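Local coordinates for NikO protein (Streptomyces tendae, PDB 4FQD), which is an enolpyruvyl transferase of the MurA type, essential in nikkomycin biosynthesis, and probably transfers the enolpyruvyl group of phosphoenolpyruvate to a hydroxyl of a nucleotide substrate, at residues Val227-Asp230 with Glu236-Gly239; Leu145-Arg150 with Val196-Leu201. The protein carries 4 engineered substitutions. All coordinates share one frame; numbering follows the deposited sequence.

Interaction 1. Residues Val227-Asp230 with Glu236-Gly239; sequences VLRD and EFAG
Arg229 lays one guanidinium nitrogen on the ring of Phe237 in a cation-pi contact that ties helix 219-231 to the strand following it, 235-239. NH2 sits 3.4 Å above the ring plane, over its centre, and is 3.6 Å from Phe237 CE1; CZ stands 4.4 Å from the ring centroid. The guanidinium is not stacked flat: its plane is turned 45° from the ring, so NH2 leads the approach. An arginine suits the place because its chain, extended from CG to NE, spans a gap where the closest CA atoms, Arg229 and Glu236, are still 9.4 Å apart. NH2 also donates a hydrogen bond to Ile235 O, which helps to fix it over the aromatic face. All the close packing is concentrated here. The rest is loose: the CB of Glu236 is directed away from the helix, OE1 is hydrogen-bonded to His246 NE2, and beyond exposed Phe237 the strand breaks its regular pairing in a classic beta bulge, Ala238 and Gly239 both facing Thr242. Phe237 also stacks on Trp243 of the neighbouring strand. Near solvent, a charge resting on a pi cloud can keep its hydration in part, so the attraction probably costs little desolvation.

Interaction 2. Residues Leu145-Arg150 with Val196-Leu201; sequences LDVMGR and VKTALL. With SO4 (sulfate ion), chain C.
Val147 and Met148 of helix 142-149 meet Thr198 and Ala199 of helix 192-204 in a buried helix-helix contact within the inverse alpha/beta barrel fold of the enolpyruvyl transferases. The short axes run nearly parallel, crossing at -26° with a closest approach of 9.1 Å. Val147 CG1, placed anti to its own backbone nitrogen (chi1 170°), reaches across to lie 3.6 Å from Ala199 N and 3.7 Å from Ala199 CB; alanine suits the spot because its lone methyl lets the valine branch come down almost onto the backbone. Thr198 presents its methyl rather than its hydroxyl: CG2 is 3.8 Å from Val147 CG1 and is also touched by Met148 CG, the Met148 and Thr198 side chains crossing at about a right angle. The polar half of the threonine is satisfied within its own helix, where OG1 bonds to Gly194 O. Outside this apolar shell, Tyr180 packs against Val147, Met177 against Ala199, and Leu165 of strand 163-166 against Met148, so loops and a strand enclose the contact. Buried Lys197, on another side of helix 192-204, reaches a sulfate, probably from the crystallisation liquor, and forms a salt bridge with Asp220. A methionine in place of Lys197 would probably leave Asp220 without its cationic mate and the sulfate held less firmly. That anion also hydrogen-bonds with Ser193 OG, while Lys197 NZ donates to its O1 at 3.0 Å.

Overall arrangement
Helix 219-231 connects the two contacts. In interaction 1 it supplies Arg229, while near its start Asp220 pairs with Lys197, which lies on a helix of interaction 2. The contact centres are about 17 Å apart, on the same side of the chain's centre, and they touch directly where Leu228 CD1 packs 4.1 Å from Leu200 O; Val221 and Met224 of the same helix pack on the Leu200 side chain. Interaction 2 is buried between helices, whereas interaction 1 lies at the surface. Only the former borders the bound anion. The sulfate marks a site able to hold an anion, though whether it mimics a substrate group is not established.

Interaction 1. Residues Val227-Asp230 with Glu236-Gly239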
loop_
_atom_site.group_PDB
_atom_site.type_symbol
_atom_site.label_atom_id
_atom_site.label_comp_id
_atom_site.label_asym_id
_atom_site.label_seq_id
_atom_site.Cartn_x
_atom_site.Cartn_y
_atom_site.Cartn_z
ATOM N N VAL A 227 -7.919 -26.370 -18.309
ATOM C CA VAL A 227 -8.798 -27.527 -18.168
ATOM C C VAL A 227 -9.964 -27.456 -19.150
ATOM O O VAL A 227 -10.272 -28.436 -19.831
ATOM C CB VAL A 227 -9.338 -27.656 -16.731
ATOM C CG1 VAL A 227 -10.402 -28.744 -16.655
ATOM C CG2 VAL A 227 -8.203 -27.946 -15.763
ATOM N N LEU A 228 -10.605 -26.294 -19.223
ATOM C CA LEU A 228 -11.711 -26.083 -20.153
ATOM C C LEU A 228 -11.265 -26.259 -21.601
ATOM O O LEU A 228 -11.986 -26.841 -22.412
ATOM C CB LEU A 228 -12.332 -24.699 -19.955
ATOM C CG LEU A 228 -13.273 -24.553 -18.759
ATOM C CD1 LEU A 228 -13.781 -23.124 -18.645
ATOM C CD2 LEU A 228 -14.434 -25.532 -18.872
ATOM N N ARG A 229 -10.077 -25.752 -21.916
ATOM C CA ARG A 229 -9.503 -25.907 -23.248
ATOM C C ARG A 229 -9.312 -27.379 -23.599
ATOM O O ARG A 229 -9.646 -27.811 -24.702
ATOM C CB ARG A 229 -8.163 -25.175 -23.348
ATOM C CG ARG A 229 -8.280 -23.674 -23.566
ATOM C CD ARG A 229 -6.914 -23.002 -23.508
ATOM N NE ARG A 229 -6.979 -21.586 -23.859
ATOM C CZ ARG A 229 -5.965 -20.737 -23.728
ATOM N NH1 ARG A 229 -4.804 -21.156 -23.243
ATOM N NH2 ARG A 229 -6.112 -19.465 -24.073
ATOM N N ASP A 230 -8.775 -28.143 -22.653
ATOM C CA ASP A 230 -8.523 -29.563 -22.865
ATOM C C ASP A 230 -9.822 -30.363 -22.939
ATOM O O ASP A 230 -9.868 -31.424 -23.559
ATOM C CB ASP A 230 -7.618 -30.121 -21.764
ATOM C CG ASP A 230 -6.248 -29.470 -21.748
ATOM O OD1 ASP A 230 -5.896 -28.796 -22.739
ATOM O OD2 ASP A 230 -5.520 -29.637 -20.746
ATOM N N GLU A 236 -9.893 -17.950 -25.940
ATOM C CA GLU A 236 -8.870 -17.195 -26.651
ATOM C C GLU A 236 -8.421 -15.945 -25.905
ATOM O O GLU A 236 -9.244 -15.178 -25.416
ATOM C CB GLU A 236 -9.398 -16.819 -28.032
ATOM C CG GLU A 236 -8.548 -15.849 -28.810
ATOM C CD GLU A 236 -9.230 -15.413 -30.092
ATOM O OE1 GLU A 236 -10.351 -15.890 -30.376
ATOM O OE2 GLU A 236 -8.644 -14.587 -30.818
ATOM N N PHE A 237 -7.109 -15.750 -25.820
ATOM C CA PHE A 237 -6.546 -14.546 -25.220
ATOM C C PHE A 237 -6.303 -13.512 -26.317
ATOM O O PHE A 237 -5.176 -13.355 -26.790
ATOM C CB PHE A 237 -5.235 -14.868 -24.508
ATOM C CG PHE A 237 -5.393 -15.781 -23.321
ATOM C CD1 PHE A 237 -6.642 -16.038 -22.774
ATOM C CD2 PHE A 237 -4.285 -16.379 -22.750
ATOM C CE1 PHE A 237 -6.774 -16.879 -21.682
ATOM C CE2 PHE A 237 -4.410 -17.217 -21.660
ATOM C CZ PHE A 237 -5.658 -17.467 -21.124
ATOM N N ALA A 238 -7.367 -12.822 -26.722
ATOM C CA ALA A 238 -7.303 -11.830 -27.795
ATOM C C ALA A 238 -6.373 -10.669 -27.463
ATOM O O ALA A 238 -5.636 -10.186 -28.322
ATOM C CB ALA A 238 -8.699 -11.313 -28.110
ATOM N N GLY A 239 -6.420 -10.217 -26.216
ATOM C CA GLY A 239 -5.554 -9.148 -25.761
ATOM C C GLY A 239 -5.030 -9.437 -24.370
ATOM O O GLY A 239 -5.378 -10.458 -23.774
#

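Interaction 2. Residues Leu145-Arg150 with Val196-Leu201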
loop_
_atom_site.group_PDB
_atom_site.type_symbol
_atom_site.label_atom_id
_atom_site.label_comp_id
_atom_site.label_asym_id
_atom_site.label_seq_id
_atom_site.Cartn_x
_atom_site.Cartn_y
_atom_site.Cartn_z
ATOM N N LEU A 145 -24.539 -14.587 -8.539
ATOM C CA LEU A 145 -25.875 -14.564 -9.120
ATOM C C LEU A 145 -26.004 -13.469 -10.173
ATOM O O LEU A 145 -26.745 -13.617 -11.145
ATOM C CB LEU A 145 -26.930 -14.376 -8.028
ATOM C CG LEU A 145 -26.949 -15.441 -6.930
ATOM C CD1 LEU A 145 -28.003 -15.116 -5.883
ATOM C CD2 LEU A 145 -27.185 -16.822 -7.523
ATOM N N ASP A 146 -25.280 -12.372 -9.977
ATOM C CA ASP A 146 -25.306 -11.266 -10.928
ATOM C C ASP A 146 -24.609 -11.649 -12.231
ATOM O O ASP A 146 -25.036 -11.250 -13.313
ATOM C CB ASP A 146 -24.654 -10.019 -10.328
ATOM C CG ASP A 146 -24.786 -8.804 -11.226
ATOM O OD1 ASP A 146 -23.940 -8.634 -12.130
ATOM O OD2 ASP A 146 -25.738 -8.019 -11.030
ATOM N N VAL A 147 -23.535 -12.423 -12.117
ATOM C CA VAL A 147 -22.806 -12.892 -13.290
ATOM C C VAL A 147 -23.664 -13.840 -14.118
ATOM O O VAL A 147 -23.834 -13.643 -15.322
ATOM C CB VAL A 147 -21.499 -13.605 -12.899
ATOM C CG1 VAL A 147 -20.888 -14.291 -14.110
ATOM C CG2 VAL A 147 -20.520 -12.616 -12.285
ATOM N N MET A 148 -24.205 -14.864 -13.465
ATOM C CA MET A 148 -25.082 -15.824 -14.130
ATOM C C MET A 148 -26.339 -15.149 -14.669
ATOM O O MET A 148 -26.914 -15.593 -15.663
ATOM C CB MET A 148 -25.455 -16.967 -13.182
ATOM C CG MET A 148 -24.343 -17.982 -12.972
ATOM S SD MET A 148 -24.789 -19.311 -11.837
ATOM C CE MET A 148 -24.820 -18.430 -10.279
ATOM N N GLY A 149 -26.754 -14.070 -14.011
ATOM C CA GLY A 149 -27.918 -13.314 -14.436
ATOM C C GLY A 149 -27.739 -12.676 -15.801
ATOM O O GLY A 149 -28.708 -12.477 -16.533
ATOM N N ARG A 150 -26.496 -12.358 -16.145
ATOM C CA ARG A 150 -26.195 -11.750 -17.437
ATOM C C ARG A 150 -26.278 -12.771 -18.564
ATOM O O ARG A 150 -26.356 -12.405 -19.737
ATOM C CB ARG A 150 -24.807 -11.111 -17.426
ATOM C CG ARG A 150 -24.613 -10.056 -16.356
ATOM C CD ARG A 150 -23.573 -9.044 -16.794
ATOM N NE ARG A 150 -23.063 -8.254 -15.679
ATOM C CZ ARG A 150 -22.222 -7.236 -15.814
ATOM N NH1 ARG A 150 -21.804 -6.879 -17.021
ATOM N NH2 ARG A 150 -21.803 -6.571 -14.747
ATOM N N VAL A 196 -15.077 -14.036 -12.063
ATOM C CA VAL A 196 -14.334 -14.464 -13.243
ATOM C C VAL A 196 -14.495 -15.963 -13.470
ATOM O O VAL A 196 -14.721 -16.407 -14.596
ATOM C CB VAL A 196 -12.836 -14.121 -13.120
ATOM C CG1 VAL A 196 -12.063 -14.672 -14.310
ATOM C CG2 VAL A 196 -12.646 -12.617 -13.005
ATOM N N LYS A 197 -14.380 -16.733 -12.393
ATOM C CA LYS A 197 -14.543 -18.180 -12.459
ATOM C C LYS A 197 -15.929 -18.549 -12.973
ATOM O O LYS A 197 -16.071 -19.403 -13.848
ATOM C CB LYS A 197 -14.319 -18.805 -11.082
ATOM C CG LYS A 197 -12.929 -18.572 -10.517
ATOM C CD LYS A 197 -12.827 -19.067 -9.085
ATOM C CE LYS A 197 -11.467 -18.747 -8.490
ATOM N NZ LYS A 197 -11.322 -19.293 -7.113
ATOM N N THR A 198 -16.946 -17.891 -12.427
ATOM C CA THR A 198 -18.327 -18.146 -12.815
ATOM C C THR A 198 -18.572 -17.783 -14.277
ATOM O O THR A 198 -19.148 -18.567 -15.031
ATOM C CB THR A 198 -19.311 -17.363 -11.929
ATOM O OG1 THR A 198 -19.131 -17.746 -10.559
ATOM C CG2 THR A 198 -20.746 -17.646 -12.345
ATOM N N ALA A 199 -18.126 -16.592 -14.670
ATOM C CA ALA A 199 -18.314 -16.109 -16.034
ATOM C C ALA A 199 -17.647 -17.019 -17.059
ATOM O O ALA A 199 -18.199 -17.264 -18.133
ATOM C CB ALA A 199 -17.794 -14.690 -16.170
ATOM N N LEU A 200 -16.460 -17.513 -16.726
ATOM C CA LEU A 200 -15.746 -18.433 -17.603
ATOM C C LEU A 200 -16.513 -19.737 -17.772
ATOM O O LEU A 200 -16.665 -20.237 -18.887
ATOM C CB LEU A 200 -14.345 -18.716 -17.062
ATOM C CG LEU A 200 -13.235 -17.797 -17.567
ATOM C CD1 LEU A 200 -11.943 -18.086 -16.832
ATOM C CD2 LEU A 200 -13.048 -17.978 -19.064
ATOM N N LEU A 201 -16.994 -20.281 -16.659
ATOM C CA LEU A 201 -17.779 -21.509 -16.679
ATOM C C LEU A 201 -19.068 -21.317 -17.469
ATOM O O LEU A 201 -19.432 -22.159 -18.290
ATOM C CB LEU A 201 -18.093 -21.969 -15.255
ATOM C CG LEU A 201 -16.916 -22.505 -14.437
ATOM C CD1 LEU A 201 -17.324 -22.728 -12.989
ATOM C CD2 LEU A 201 -16.384 -23.791 -15.047
HETATM S S SO4 C . -12.807 -17.188 -4.287
HETATM O O1 SO4 C . -12.927 -17.192 -5.742
HETATM O O2 SO4 C . -13.111 -18.520 -3.769
HETATM O O3 SO4 C . -11.444 -16.820 -3.917
HETATM O O4 SO4 C . -13.743 -16.218 -3.723
#